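Local coordinates for protein C2 toxin component I (Clostridium botulinum, PDB 2J3X) that probably transfers ADP-ribose from NAD to actin as the enzymatic component of the binary C2 toxin, after delivery into target cells by the separate binding component, at residues Y49-I60 against N76-R86; S148-I156 against D179-L187. The protein carries 2 engineered substitutions. All coordinates share one frame; numbering follows the deposited sequence.

Interaction 1: residues Y49-I60 against N76-R86; sequences YKTKIDNFSTDI and NQNLFDVERIR. Unlike the reference sequence in segment 76-86: Gln77 (reference His). With SO4 (sulfate ion), chain P; SO4 (sulfate ion), chain M.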
loop_
_atom_site.group_PDB
_atom_site.type_symbol
_atom_site.label_atom_id
_atom_site.label_comp_id
_atom_site.label_asym_id
_atom_site.label_seq_id
_atom_site.Cartn_x
_atom_site.Cartn_y
_atom_site.Cartn_z
ATOM N N TYR A 49 -7.713 -1.002 -20.988
ATOM C CA TYR A 49 -7.979 0.274 -20.298
ATOM C C TYR A 49 -8.166 0.075 -18.819
ATOM O O TYR A 49 -7.688 0.890 -18.069
ATOM C CB TYR A 49 -9.168 1.046 -20.897
ATOM C CG TYR A 49 -9.820 2.246 -20.118
ATOM C CD1 TYR A 49 -10.816 2.019 -19.165
ATOM C CD2 TYR A 49 -9.511 3.589 -20.407
ATOM C CE1 TYR A 49 -11.483 3.081 -18.486
ATOM C CE2 TYR A 49 -10.172 4.693 -19.710
ATOM C CZ TYR A 49 -11.179 4.428 -18.757
ATOM O OH TYR A 49 -11.918 5.455 -18.068
ATOM N N LYS A 50 -8.869 -0.975 -18.394
ATOM C CA LYS A 50 -9.044 -1.206 -16.950
ATOM C C LYS A 50 -7.694 -1.413 -16.275
ATOM O O LYS A 50 -7.433 -0.877 -15.218
ATOM C CB LYS A 50 -9.938 -2.413 -16.661
ATOM C CG LYS A 50 -10.124 -2.616 -15.151
ATOM C CD LYS A 50 -11.198 -3.658 -14.846
ATOM C CE LYS A 50 -11.410 -3.732 -13.356
ATOM N NZ LYS A 50 -10.401 -4.612 -12.733
ATOM N N THR A 51 -6.828 -2.190 -16.920
ATOM C CA THR A 51 -5.473 -2.402 -16.384
ATOM C C THR A 51 -4.727 -1.065 -16.307
ATOM O O THR A 51 -4.086 -0.732 -15.290
ATOM C CB THR A 51 -4.719 -3.435 -17.259
ATOM O OG1 THR A 51 -5.349 -4.708 -17.067
ATOM C CG2 THR A 51 -3.218 -3.530 -16.849
ATOM N N LYS A 52 -4.840 -0.299 -17.374
ATOM C CA LYS A 52 -4.142 0.982 -17.483
ATOM C C LYS A 52 -4.597 1.971 -16.390
ATOM O O LYS A 52 -3.766 2.662 -15.728
ATOM C CB LYS A 52 -4.357 1.558 -18.883
ATOM C CG LYS A 52 -3.672 2.910 -19.123
ATOM C CD LYS A 52 -4.649 4.067 -19.246
ATOM C CE LYS A 52 -4.809 4.447 -20.703
ATOM N NZ LYS A 52 -6.070 5.214 -20.906
ATOM N N ILE A 53 -5.919 2.110 -16.260
ATOM C CA ILE A 53 -6.491 3.026 -15.275
ATOM C C ILE A 53 -6.205 2.556 -13.839
ATOM O O ILE A 53 -5.907 3.390 -12.951
ATOM C CB ILE A 53 -8.031 3.170 -15.532
ATOM C CG1 ILE A 53 -8.269 4.143 -16.695
ATOM C CG2 ILE A 53 -8.789 3.673 -14.308
ATOM C CD1 ILE A 53 -7.706 5.664 -16.442
ATOM N N ASP A 54 -6.256 1.240 -13.598
ATOM C CA ASP A 54 -5.930 0.729 -12.258
ATOM C C ASP A 54 -4.486 1.067 -11.911
ATOM O O ASP A 54 -4.198 1.518 -10.811
ATOM C CB ASP A 54 -6.148 -0.816 -12.144
ATOM C CG ASP A 54 -7.633 -1.192 -11.859
ATOM O OD1 ASP A 54 -8.403 -0.351 -11.380
ATOM O OD2 ASP A 54 -8.018 -2.361 -12.066
ATOM N N ASN A 55 -3.577 0.827 -12.853
ATOM C CA ASN A 55 -2.161 1.160 -12.606
ATOM C C ASN A 55 -1.967 2.648 -12.400
ATOM O O ASN A 55 -1.226 3.080 -11.521
ATOM C CB ASN A 55 -1.344 0.695 -13.811
ATOM C CG ASN A 55 -1.121 -0.801 -13.826
ATOM O OD1 ASN A 55 -1.300 -1.499 -12.828
ATOM N ND2 ASN A 55 -0.663 -1.296 -14.963
ATOM N N PHE A 56 -2.645 3.453 -13.204
ATOM C CA PHE A 56 -2.579 4.907 -13.075
ATOM C C PHE A 56 -3.107 5.339 -11.685
ATOM O O PHE A 56 -2.559 6.246 -11.057
ATOM C CB PHE A 56 -3.349 5.577 -14.227
ATOM C CG PHE A 56 -3.136 7.074 -14.304
ATOM C CD1 PHE A 56 -1.997 7.606 -14.905
ATOM C CD2 PHE A 56 -4.035 7.932 -13.685
ATOM C CE1 PHE A 56 -1.786 9.004 -14.949
ATOM C CE2 PHE A 56 -3.820 9.314 -13.706
ATOM C CZ PHE A 56 -2.721 9.859 -14.341
ATOM N N SER A 57 -4.206 4.736 -11.240
ATOM C CA SER A 57 -4.787 5.090 -9.942
ATOM C C SER A 57 -3.831 4.784 -8.792
ATOM O O SER A 57 -3.854 5.451 -7.736
ATOM C CB SER A 57 -6.175 4.419 -9.730
ATOM O OG SER A 57 -6.044 3.015 -9.389
ATOM N N THR A 58 -2.958 3.777 -8.983
ATOM C CA THR A 58 -1.900 3.478 -7.985
ATOM C C THR A 58 -0.779 4.522 -8.099
ATOM O O THR A 58 -0.315 5.044 -7.087
ATOM C CB THR A 58 -1.355 2.097 -8.281
ATOM O OG1 THR A 58 -2.408 1.138 -8.025
ATOM C CG2 THR A 58 -0.154 1.765 -7.384
ATOM N N ASP A 59 -0.314 4.758 -9.334
ATOM C CA ASP A 59 0.777 5.713 -9.584
ATOM C C ASP A 59 0.582 7.072 -8.905
ATOM O O ASP A 59 1.514 7.621 -8.295
ATOM C CB ASP A 59 0.898 5.989 -11.099
ATOM C CG ASP A 59 1.259 4.756 -11.896
ATOM O OD1 ASP A 59 1.731 3.755 -11.340
ATOM O OD2 ASP A 59 0.992 4.805 -13.120
ATOM N N ILE A 60 -0.630 7.613 -9.017
ATOM C CA ILE A 60 -0.917 8.939 -8.443
ATOM C C ILE A 60 -0.880 9.038 -6.945
ATOM O O ILE A 60 -0.639 10.133 -6.435
ATOM C CB ILE A 60 -2.216 9.548 -9.015
ATOM C CG1 ILE A 60 -3.411 8.666 -8.599
ATOM C CG2 ILE A 60 -2.105 9.651 -10.597
ATOM C CD1 ILE A 60 -4.724 9.044 -9.273
ATOM N N ASN A 76 -5.406 16.353 -17.838
ATOM C CA ASN A 76 -5.047 14.968 -18.003
ATOM C C ASN A 76 -6.274 14.063 -17.883
ATOM O O ASN A 76 -6.900 13.996 -16.803
ATOM C CB ASN A 76 -3.974 14.603 -16.988
ATOM C CG ASN A 76 -3.469 13.171 -17.166
ATOM O OD1 ASN A 76 -4.185 12.221 -16.868
ATOM N ND2 ASN A 76 -2.284 13.018 -17.748
ATOM N N GLN A 77 -6.584 13.339 -18.960
ATOM C CA GLN A 77 -7.797 12.529 -19.011
ATOM C C GLN A 77 -7.654 11.304 -18.142
ATOM O O GLN A 77 -8.678 10.822 -17.601
ATOM C CB GLN A 77 -8.179 12.127 -20.455
ATOM C CG GLN A 77 -8.683 13.372 -21.314
ATOM C CD GLN A 77 -9.753 14.217 -20.620
ATOM O OE1 GLN A 77 -10.828 13.709 -20.232
ATOM N NE2 GLN A 77 -9.464 15.529 -20.456
ATOM N N ASN A 78 -6.435 10.771 -18.011
ATOM C CA ASN A 78 -6.288 9.589 -17.104
ATOM C C ASN A 78 -6.688 9.999 -15.680
ATOM O O ASN A 78 -7.453 9.275 -15.021
ATOM C CB ASN A 78 -4.878 9.046 -17.141
ATOM C CG ASN A 78 -4.578 8.313 -18.445
ATOM O OD1 ASN A 78 -5.494 7.895 -19.141
ATOM N ND2 ASN A 78 -3.291 8.137 -18.750
ATOM N N LEU A 79 -6.222 11.168 -15.228
ATOM C CA LEU A 79 -6.524 11.571 -13.842
ATOM C C LEU A 79 -8.007 11.890 -13.713
ATOM O O LEU A 79 -8.645 11.519 -12.719
ATOM C CB LEU A 79 -5.637 12.764 -13.432
ATOM C CG LEU A 79 -5.949 13.390 -12.094
ATOM C CD1 LEU A 79 -5.655 12.341 -10.935
ATOM C CD2 LEU A 79 -5.047 14.619 -11.904
ATOM N N PHE A 80 -8.554 12.645 -14.664
ATOM C CA PHE A 80 -10.009 12.943 -14.608
ATOM C C PHE A 80 -10.842 11.675 -14.631
ATOM O O PHE A 80 -11.873 11.607 -13.949
ATOM C CB PHE A 80 -10.452 13.815 -15.774
ATOM C CG PHE A 80 -9.884 15.228 -15.735
ATOM C CD1 PHE A 80 -9.240 15.744 -14.616
ATOM C CD2 PHE A 80 -10.105 16.063 -16.826
ATOM C CE1 PHE A 80 -8.716 17.094 -14.627
ATOM C CE2 PHE A 80 -9.625 17.368 -16.839
ATOM C CZ PHE A 80 -8.950 17.881 -15.763
ATOM N N ASP A 81 -10.420 10.692 -15.415
ATOM C CA ASP A 81 -11.163 9.419 -15.476
ATOM C C ASP A 81 -11.139 8.699 -14.119
ATOM O O ASP A 81 -12.177 8.225 -13.644
ATOM C CB ASP A 81 -10.615 8.488 -16.578
ATOM C CG ASP A 81 -11.105 8.881 -17.966
ATOM O OD1 ASP A 81 -12.108 9.621 -18.046
ATOM O OD2 ASP A 81 -10.483 8.432 -18.954
ATOM N N VAL A 82 -9.973 8.621 -13.473
ATOM C CA VAL A 82 -9.892 8.079 -12.087
ATOM C C VAL A 82 -10.830 8.861 -11.155
ATOM O O VAL A 82 -11.594 8.252 -10.358
ATOM C CB VAL A 82 -8.442 8.075 -11.533
ATOM C CG1 VAL A 82 -8.358 7.851 -9.987
ATOM C CG2 VAL A 82 -7.550 7.060 -12.323
ATOM N N GLU A 83 -10.789 10.192 -11.211
ATOM C CA GLU A 83 -11.656 10.979 -10.318
ATOM C C GLU A 83 -13.141 10.702 -10.605
ATOM O O GLU A 83 -13.960 10.617 -9.674
ATOM C CB GLU A 83 -11.311 12.448 -10.498
ATOM C CG GLU A 83 -9.890 12.785 -9.963
ATOM C CD GLU A 83 -9.397 14.195 -10.326
ATOM O OE1 GLU A 83 -9.977 14.798 -11.235
ATOM O OE2 GLU A 83 -8.443 14.669 -9.642
ATOM N N ARG A 84 -13.488 10.572 -11.884
ATOM C CA ARG A 84 -14.891 10.305 -12.277
ATOM C C ARG A 84 -15.398 8.942 -11.826
ATOM O O ARG A 84 -16.567 8.796 -11.458
ATOM C CB ARG A 84 -15.065 10.484 -13.785
ATOM C CG ARG A 84 -15.066 11.996 -14.175
ATOM C CD ARG A 84 -14.834 12.212 -15.662
ATOM N NE ARG A 84 -14.587 13.640 -15.917
ATOM C CZ ARG A 84 -13.970 14.112 -17.010
ATOM N NH1 ARG A 84 -13.564 13.281 -17.998
ATOM N NH2 ARG A 84 -13.769 15.432 -17.128
ATOM N N ILE A 85 -14.517 7.946 -11.882
ATOM C CA ILE A 85 -14.837 6.587 -11.399
ATOM C C ILE A 85 -15.046 6.671 -9.883
ATOM O O ILE A 85 -15.996 6.110 -9.335
ATOM C CB ILE A 85 -13.759 5.546 -11.821
ATOM C CG1 ILE A 85 -13.793 5.327 -13.334
ATOM C CG2 ILE A 85 -14.023 4.183 -11.129
ATOM C CD1 ILE A 85 -12.488 4.657 -13.880
ATOM N N ARG A 86 -14.160 7.361 -9.172
ATOM C CA ARG A 86 -14.310 7.520 -7.725
ATOM C C ARG A 86 -15.632 8.154 -7.397
ATOM O O ARG A 86 -16.321 7.716 -6.449
ATOM C CB ARG A 86 -13.194 8.404 -7.140
ATOM C CG ARG A 86 -11.818 7.747 -7.141
ATOM C CD ARG A 86 -10.879 8.771 -6.511
ATOM N NE ARG A 86 -9.463 8.430 -6.674
ATOM C CZ ARG A 86 -8.462 9.292 -6.489
ATOM N NH1 ARG A 86 -8.707 10.575 -6.171
ATOM N NH2 ARG A 86 -7.212 8.861 -6.626
HETATM S S SO4 P . -6.512 -5.121 -13.472
HETATM O O1 SO4 P . -7.806 -5.039 -14.160
HETATM O O2 SO4 P . -6.044 -3.807 -13.000
HETATM O O3 SO4 P . -6.612 -6.002 -12.304
HETATM O O4 SO4 P . -5.523 -5.570 -14.460
HETATM S S SO4 M . -8.017 14.062 -6.300
HETATM O O1 SO4 M . -7.768 13.356 -7.607
HETATM O O2 SO4 M . -9.460 14.274 -6.244
HETATM O O3 SO4 M . -7.660 13.181 -5.182
HETATM O O4 SO4 M . -7.299 15.340 -6.247
#
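Asn78 is seated squarely on the Phe56 ring: its CB lies 3.5 Å from the centroid and only 7° off the ring normal, which identifies a CH-pi contact over the face. The Phe56 side chain leaves its helix with CG anti to the backbone N (chi1 -170°), carrying the ring to the first turn of helix 77-86. Val82 CG2 closes on the ring edge, 3.9 Å from Phe56 CD2. One turn earlier, Ile53 is a knob in the hole formed by Asn78, Asp81, Val82 and Ile85, its CG2 branch 3.9 Å from Ile85 CD1 while CD1 turns to Asp81 CB. Ile60 CD1 completes the apolar strip, meeting Leu79 CD1 at 3.8 Å. Met71 and Ile68 of helix 65-73 touch Phe56 and Ile60 respectively. Tyr49 and Asp81 add a buried polar contact, OH to OD2 3.4 Å, with Tyr49 OH hydrogen-bonded to Ala40 O.

The solvent side is looser. There exposed Lys52, bent twice along its chain, brings NZ to Asn78 OD1 at 3.3 Å, tilted from the carbonyl plane, the single hydrogen bond joining the segments. Arg86 forms another, partly exposed rim: NH2 lies by Ile60 CD1, Gln189 holds NE, and NH1 donates a hydrogen bond (3.0 Å) to O3 of a sulfate ion, probably from the crystallisation liquor, at the guanidinium edge.

Asn76 is the N-cap of the second helix, its OD1 accepting from Leu79 N at 2.8 Å. The short segments' axes cross at -91°: a near-perpendicular helix-helix crossing, with Ile53 as knob, in the helical part of the N-terminal ADP-ribosyltransferase-like domain.

Interaction 2: residues S148-I156 against D179-L187; sequences SLGLNDNSI and DKETVSLLL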
loop_
_atom_site.group_PDB
_atom_site.type_symbol
_atom_site.label_atom_id
_atom_site.label_comp_id
_atom_site.label_asym_id
_atom_site.label_seq_id
_atom_site.Cartn_x
_atom_site.Cartn_y
_atom_site.Cartn_z
ATOM N N SER A 148 -11.601 -5.277 -7.450
ATOM C CA SER A 148 -12.718 -5.910 -8.166
ATOM C C SER A 148 -13.144 -7.118 -7.367
ATOM O O SER A 148 -12.294 -7.809 -6.819
ATOM C CB SER A 148 -12.266 -6.368 -9.538
ATOM O OG SER A 148 -11.920 -5.254 -10.371
ATOM N N LEU A 149 -14.445 -7.373 -7.269
ATOM C CA LEU A 149 -14.935 -8.558 -6.561
ATOM C C LEU A 149 -15.672 -9.432 -7.571
ATOM O O LEU A 149 -16.805 -9.072 -7.969
ATOM C CB LEU A 149 -15.890 -8.151 -5.446
ATOM C CG LEU A 149 -16.360 -9.341 -4.590
ATOM C CD1 LEU A 149 -15.401 -9.755 -3.433
ATOM C CD2 LEU A 149 -17.772 -9.044 -3.976
ATOM N N GLY A 150 -15.035 -10.506 -8.037
ATOM C CA GLY A 150 -15.663 -11.421 -9.032
ATOM C C GLY A 150 -16.780 -12.195 -8.344
ATOM O O GLY A 150 -16.616 -12.647 -7.224
ATOM N N LEU A 151 -17.935 -12.313 -9.009
ATOM C CA LEU A 151 -19.105 -12.826 -8.314
ATOM C C LEU A 151 -19.329 -14.310 -8.467
ATOM O O LEU A 151 -20.130 -14.881 -7.720
ATOM C CB LEU A 151 -20.391 -12.086 -8.747
ATOM C CG LEU A 151 -20.323 -10.607 -8.341
ATOM C CD1 LEU A 151 -21.596 -9.893 -8.808
ATOM C CD2 LEU A 151 -20.112 -10.429 -6.852
ATOM N N ASN A 152 -18.629 -14.951 -9.400
ATOM C CA ASN A 152 -18.764 -16.402 -9.496
ATOM C C ASN A 152 -17.481 -17.052 -10.003
ATOM O O ASN A 152 -16.475 -16.334 -10.240
ATOM C CB ASN A 152 -19.993 -16.826 -10.347
ATOM C CG ASN A 152 -19.883 -16.402 -11.806
ATOM O OD1 ASN A 152 -18.783 -16.314 -12.354
ATOM N ND2 ASN A 152 -21.030 -16.114 -12.448
ATOM N N ASP A 153 -17.499 -18.381 -10.170
ATOM C CA ASP A 153 -16.190 -19.044 -10.449
ATOM C C ASP A 153 -15.660 -18.737 -11.849
ATOM O O ASP A 153 -14.504 -19.079 -12.151
ATOM C CB ASP A 153 -16.224 -20.557 -10.218
ATOM C CG ASP A 153 -16.343 -20.932 -8.775
ATOM O OD1 ASP A 153 -16.495 -20.066 -7.882
ATOM O OD2 ASP A 153 -16.294 -22.161 -8.534
ATOM N N ASN A 154 -16.473 -18.116 -12.717
ATOM C CA ASN A 154 -15.963 -17.664 -14.012
ATOM C C ASN A 154 -14.870 -16.618 -13.849
ATOM O O ASN A 154 -14.078 -16.384 -14.780
ATOM C CB ASN A 154 -17.086 -17.126 -14.914
ATOM C CG ASN A 154 -17.938 -18.232 -15.480
ATOM O OD1 ASN A 154 -17.605 -19.413 -15.347
ATOM N ND2 ASN A 154 -19.056 -17.875 -16.076
ATOM N N SER A 155 -14.816 -16.002 -12.661
ATOM C CA SER A 155 -13.822 -15.003 -12.365
ATOM C C SER A 155 -12.475 -15.600 -12.023
ATOM O O SER A 155 -11.498 -14.880 -12.069
ATOM C CB SER A 155 -14.267 -14.083 -11.228
ATOM O OG SER A 155 -15.316 -13.237 -11.700
ATOM N N ILE A 156 -12.421 -16.897 -11.707
ATOM C CA ILE A 156 -11.156 -17.534 -11.337
ATOM C C ILE A 156 -10.291 -17.761 -12.572
ATOM O O ILE A 156 -10.744 -18.410 -13.519
ATOM C CB ILE A 156 -11.414 -18.841 -10.597
ATOM C CG1 ILE A 156 -12.184 -18.569 -9.308
ATOM C CG2 ILE A 156 -10.076 -19.603 -10.328
ATOM C CD1 ILE A 156 -12.751 -19.845 -8.691
ATOM N N ASP A 179 -18.206 -8.625 -18.309
ATOM C CA ASP A 179 -17.895 -8.920 -19.698
ATOM C C ASP A 179 -18.824 -10.027 -20.179
ATOM O O ASP A 179 -19.963 -10.161 -19.674
ATOM C CB ASP A 179 -16.419 -9.251 -19.888
ATOM C CG ASP A 179 -15.966 -10.420 -19.052
ATOM O OD1 ASP A 179 -16.825 -11.200 -18.619
ATOM O OD2 ASP A 179 -14.731 -10.557 -18.826
ATOM N N LYS A 180 -18.377 -10.847 -21.119
ATOM C CA LYS A 180 -19.281 -11.893 -21.570
ATOM C C LYS A 180 -19.539 -12.905 -20.462
ATOM O O LYS A 180 -20.686 -13.267 -20.256
ATOM C CB LYS A 180 -18.850 -12.575 -22.897
ATOM C CG LYS A 180 -19.953 -13.503 -23.511
ATOM C CD LYS A 180 -19.416 -14.539 -24.557
ATOM C CE LYS A 180 -19.431 -13.972 -25.994
ATOM N NZ LYS A 180 -18.479 -12.807 -26.231
ATOM N N GLU A 181 -18.504 -13.372 -19.761
ATOM C CA GLU A 181 -18.731 -14.493 -18.847
ATOM C C GLU A 181 -18.565 -14.163 -17.357
ATOM O O GLU A 181 -18.881 -15.001 -16.493
ATOM C CB GLU A 181 -17.861 -15.689 -19.215
ATOM C CG GLU A 181 -18.219 -16.355 -20.572
ATOM C CD GLU A 181 -19.592 -17.041 -20.610
ATOM O OE1 GLU A 181 -20.427 -16.868 -19.682
ATOM O OE2 GLU A 181 -19.842 -17.776 -21.599
ATOM N N THR A 182 -18.062 -12.969 -17.069
ATOM C CA THR A 182 -17.846 -12.569 -15.676
ATOM C C THR A 182 -18.681 -11.368 -15.266
ATOM O O THR A 182 -18.968 -10.466 -16.062
ATOM C CB THR A 182 -16.366 -12.235 -15.288
ATOM O OG1 THR A 182 -15.978 -11.009 -15.887
ATOM C CG2 THR A 182 -15.381 -13.368 -15.645
ATOM N N VAL A 183 -18.993 -11.339 -13.976
ATOM C CA VAL A 183 -19.664 -10.202 -13.384
ATOM C C VAL A 183 -18.877 -9.823 -12.132
ATOM O O VAL A 183 -18.519 -10.707 -11.355
ATOM C CB VAL A 183 -21.124 -10.588 -13.005
ATOM C CG1 VAL A 183 -21.906 -9.340 -12.553
ATOM C CG2 VAL A 183 -21.800 -11.260 -14.191
ATOM N N SER A 184 -18.633 -8.530 -11.919
ATOM C CA SER A 184 -17.814 -8.096 -10.779
ATOM C C SER A 184 -18.338 -6.812 -10.158
ATOM O O SER A 184 -18.945 -5.958 -10.835
ATOM C CB SER A 184 -16.338 -7.848 -11.198
ATOM O OG SER A 184 -15.775 -8.999 -11.782
ATOM N N LEU A 185 -18.117 -6.670 -8.877
ATOM C CA LEU A 185 -18.288 -5.329 -8.274
ATOM C C LEU A 185 -16.959 -4.591 -8.434
ATOM O O LEU A 185 -15.903 -5.209 -8.501
ATOM C CB LEU A 185 -18.611 -5.376 -6.790
ATOM C CG LEU A 185 -19.752 -6.310 -6.316
ATOM C CD1 LEU A 185 -20.077 -6.128 -4.879
ATOM C CD2 LEU A 185 -21.008 -6.071 -7.207
ATOM N N LEU A 186 -17.041 -3.272 -8.443
ATOM C CA LEU A 186 -15.859 -2.432 -8.414
ATOM C C LEU A 186 -15.958 -1.682 -7.098
ATOM O O LEU A 186 -17.006 -1.084 -6.806
ATOM C CB LEU A 186 -15.909 -1.445 -9.603
ATOM C CG LEU A 186 -14.590 -0.648 -9.707
ATOM C CD1 LEU A 186 -13.421 -1.563 -10.025
ATOM C CD2 LEU A 186 -14.754 0.421 -10.771
ATOM N N LEU A 187 -14.892 -1.685 -6.300
ATOM C CA LEU A 187 -14.925 -0.970 -5.016
ATOM C C LEU A 187 -13.796 0.081 -4.998
ATOM O O LEU A 187 -12.920 0.046 -5.867
ATOM C CB LEU A 187 -14.772 -1.927 -3.816
ATOM C CG LEU A 187 -15.575 -3.221 -3.868
ATOM C CD1 LEU A 187 -15.146 -4.053 -2.647
ATOM C CD2 LEU A 187 -17.060 -2.927 -3.798
HETATM O O HOH W 1 -14.716 -4.833 -10.970
HETATM O O HOH W 2 -17.861 -13.696 -12.514
#
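Leu149 and Leu185 form the hydrogen-bonded pair at the centre of this antiparallel contact. Their backbones exchange two bonds, Leu149 N to Leu185 O at 2.9 Å and Leu185 N to Leu149 O at 2.9 Å, flanked by the non-hydrogen-bonded pairs Ser148-Leu186 and Gly150-Ser184. Beyond the strand end, Leu151 N still reaches Val183 O at 2.9 Å, with a C=O...N angle of 165°. A CA-H...O contact, Ser184 CA to Leu149 O at 3.1 Å, supports the same register.

The apolar contacts gather on the sheet face of Leu149 and Leu185, whose side chains run side by side in the same direction, Leu149 CD2 lying 3.8 Å from Leu185 CD1. Leu149 carries CG opposite its backbone N (chi1 -176°) and Leu185 opposite its carbonyl carbon, bringing the branches together. Leu151 lies across Leu185 at about a right angle and sets its CD1 3.8 Å from Val183 CG1; Trp21 of helix 15-30 packs against Leu151.

Side-chain and water bonds take over where the strands part. Asn154 ND2 donates to Glu181 O at 2.9 Å, with the acceptor close to the amide plane. Water 2 accepts from Val183 N at 3.0 Å, donates to Asn152 OD1 and is hydrogen-bonded to Ser155 OG, bridging the segments. Asn152 OD1 also takes Asn154 N in an Asx turn, its ND2 being hydrogen-bonded to Glu15 OE1. Within the second segment, Asp179 OD1 accepts from Thr182 N in an Asx motif, while Asp179 OD2 salt-bridges Lys47. At the other end, water 1 links Leu185 O to Ser148 OG, itself also hydrogen-bonded to Lys50 NZ.

Strand 98-102 continues the sheet beyond 147-150, and 175-178 beyond 183-187: an antiparallel strand pair in the mixed beta-sheet of the N-terminal ADP-ribosyltransferase-like domain.

Both contacts belong to the same N-terminal family domain, one joining helices and the other joining strands. Both are largely buried, yet their chemistry differs: interaction 1 depends on interlocking side chains with one hydrogen bond between its segments, whereas interaction 2 rests on main-chain bonds, changing to waters and an amide at its exposed, loop-like end. They adjoin directly although their centres lie about 20 Å apart. Ile85 CG2 packs 3.8 Å from Leu186 CD2, and Lys50 NZ lies 2.9 Å from Ser148 OG, a probable hydrogen bond. Helices 47-59 and 77-90 therefore meet the sheet face bearing Ser148 and Leu186, while Leu149 and Leu185 point to the other face.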